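Local coordinates for putative exported protein (Aeromonas hydrophila subsp. hydrophila, PDB 4PJ2) that probably inhibits i-type lysozymes in the periplasm and binds a magnesium ion, at residues 59-65 / 77-83. Sequence-based numbering, arbitrary orientation.
Sequences GSIKELK and LIVVVES
With CG trans to the carbonyl carbon (chi1 -54°), Leu64 lies alongside Val79, pointing the same way, and its CD2 reaches Val79 CG2 at 3.9 Å. Val79 sets its CG1 trans to the backbone N (chi1 -179°), and that methyl meets the CD1 of Ile61 at 4.1 Å; Val79 thus packs against Ile61 and Leu64, the two side chains of strand 60-65 that lie on its face of the sheet. On the other face of the sheet, Glu63 and Val80 also run side by side: the aliphatic CG of Glu63 rests 3.9 Å from Val80 CB, while the carboxylate beyond it forms a salt bridge through OE2 with Lys65 NZ of its own strand, 3.3 Å long, the hydrogen bond within it weak.

Segments 59-65 and 77-83 are the two arms of an antiparallel beta hairpin, interrupted by a classic beta bulge in which Lys62 and Glu63 both face Val80. Lys62 N donates to Val80 O at 2.8 Å and Glu63 O accepts from Val80 N, the latter bond almost collinear with the carbonyl (C=O...N 173°). The extra residue shifts the register by one, and the regular ladder resumes with reciprocal backbone bonds between Lys65 and Ile78. The loop beyond this end of the hairpin carries magnesium ligands, including Asp68 and Asp72.

At the opposite end, Ser60 and Glu82 exchange two backbone bonds; in the conformer described here, a water links Ser60 OG to Glu82 O, and the same OG is hydrogen-bonded to Ala27 O. Gly59 can come this close because it has no side chain: its CA lies 3.1 Å from Glu82 O in a CA-H...O contact, and Val81 CG1 packs 3.5 Å from Gly59 C. Ile61 and Leu64 continue inward onto Val19 of the other sheet, whereas Lys65 and Ile78 are covered by Ile119 of helix 118-123.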
# COMPACT_ATOMS: atom_id res chain seq x y z
N GLY A 59 -2.59 -0.36 -1.89
CA GLY A 59 -1.15 -0.25 -1.94
C GLY A 59 -0.62 -1.24 -2.94
O GLY A 59 -1.32 -1.63 -3.87
N SER A 60 0.62 -1.63 -2.75
CA SER A 60 1.33 -2.57 -3.61
C SER A 60 1.47 -3.92 -2.93
O SER A 60 1.66 -4.00 -1.71
CB SER A 60 2.73 -2.04 -3.90
OG SER A 60 2.71 -0.67 -4.23
N ILE A 61 1.41 -5.00 -3.70
CA ILE A 61 1.62 -6.31 -3.12
C ILE A 61 3.06 -6.40 -2.67
O ILE A 61 3.99 -6.11 -3.43
CB ILE A 61 1.33 -7.40 -4.13
CG1 ILE A 61 -0.16 -7.38 -4.51
CG2 ILE A 61 1.72 -8.76 -3.56
CD1 ILE A 61 -0.57 -8.45 -5.50
N LYS A 62 3.23 -6.78 -1.41
CA LYS A 62 4.52 -6.83 -0.76
C LYS A 62 5.07 -8.25 -0.76
O LYS A 62 6.26 -8.45 -0.98
CB LYS A 62 4.38 -6.32 0.66
CG LYS A 62 5.68 -6.28 1.45
CD LYS A 62 5.45 -6.12 2.95
CE LYS A 62 6.73 -6.35 3.76
NZ LYS A 62 6.43 -6.61 5.19
N GLU A 63 4.21 -9.23 -0.49
CA GLU A 63 4.66 -10.62 -0.41
C GLU A 63 3.47 -11.57 -0.43
O GLU A 63 2.34 -11.18 -0.11
CB GLU A 63 5.51 -10.85 0.83
CG GLU A 63 4.73 -10.86 2.12
CD GLU A 63 5.61 -11.17 3.33
OE1 GLU A 63 5.45 -10.48 4.35
OE2 GLU A 63 6.45 -12.10 3.26
N LEU A 64 3.75 -12.81 -0.80
CA LEU A 64 2.79 -13.90 -0.75
C LEU A 64 3.30 -14.88 0.30
O LEU A 64 4.50 -15.16 0.35
CB LEU A 64 2.71 -14.64 -2.09
CG LEU A 64 2.43 -13.75 -3.30
CD1 LEU A 64 2.34 -14.64 -4.53
CD2 LEU A 64 1.16 -12.92 -3.14
N LYS A 65 2.38 -15.40 1.11
CA LYS A 65 2.72 -16.43 2.08
C LYS A 65 1.81 -17.63 1.90
O LYS A 65 0.64 -17.49 1.54
CB LYS A 65 2.57 -15.91 3.51
CG LYS A 65 3.39 -14.68 3.84
CD LYS A 65 3.06 -14.20 5.25
CE LYS A 65 3.90 -13.02 5.67
NZ LYS A 65 5.29 -13.41 6.04
N LEU A 77 -3.44 -19.29 1.08
CA LEU A 77 -2.65 -18.24 0.47
C LEU A 77 -2.95 -16.93 1.15
O LEU A 77 -4.11 -16.58 1.33
CB LEU A 77 -3.01 -18.12 -1.01
CG LEU A 77 -2.41 -16.92 -1.75
CD1 LEU A 77 -0.91 -16.99 -1.89
CD2 LEU A 77 -3.08 -16.78 -3.12
N ILE A 78 -1.89 -16.22 1.52
CA ILE A 78 -2.04 -14.89 2.10
C ILE A 78 -1.35 -13.90 1.19
O ILE A 78 -0.18 -14.05 0.87
CB ILE A 78 -1.47 -14.80 3.54
CG1 ILE A 78 -2.15 -15.84 4.43
CG2 ILE A 78 -1.68 -13.37 4.08
CD1 ILE A 78 -1.37 -17.13 4.62
N VAL A 79 -2.10 -12.90 0.74
CA VAL A 79 -1.55 -11.83 -0.08
C VAL A 79 -1.44 -10.58 0.79
O VAL A 79 -2.44 -10.10 1.31
CB VAL A 79 -2.43 -11.53 -1.32
CG1 VAL A 79 -1.82 -10.42 -2.16
CG2 VAL A 79 -2.61 -12.79 -2.16
N VAL A 80 -0.21 -10.10 0.97
CA VAL A 80 0.06 -8.96 1.85
C VAL A 80 0.30 -7.73 1.00
O VAL A 80 1.08 -7.77 0.07
CB VAL A 80 1.29 -9.20 2.75
CG1 VAL A 80 1.48 -8.01 3.69
CG2 VAL A 80 1.14 -10.50 3.53
N VAL A 81 -0.36 -6.64 1.37
CA VAL A 81 -0.32 -5.40 0.61
C VAL A 81 0.13 -4.26 1.53
O VAL A 81 -0.34 -4.16 2.65
CB VAL A 81 -1.71 -5.07 0.03
CG1 VAL A 81 -1.74 -3.72 -0.69
CG2 VAL A 81 -2.13 -6.17 -0.94
N GLU A 82 1.03 -3.42 1.02
CA GLU A 82 1.61 -2.30 1.77
C GLU A 82 1.07 -0.98 1.22
O GLU A 82 1.23 -0.70 0.04
CB GLU A 82 3.14 -2.36 1.63
CG GLU A 82 3.92 -1.11 2.08
CD GLU A 82 5.43 -1.24 1.86
OE1 GLU A 82 5.89 -0.98 0.72
OE2 GLU A 82 6.14 -1.61 2.81
N SER A 83 0.50 -0.15 2.09
CA SER A 83 0.00 1.17 1.70
C SER A 83 1.11 2.01 1.12
O SER A 83 2.26 1.97 1.62
CB SER A 83 -0.58 1.90 2.90
OG SER A 83 -0.91 3.22 2.50
O HOH W 1 2.88 0.84 -1.79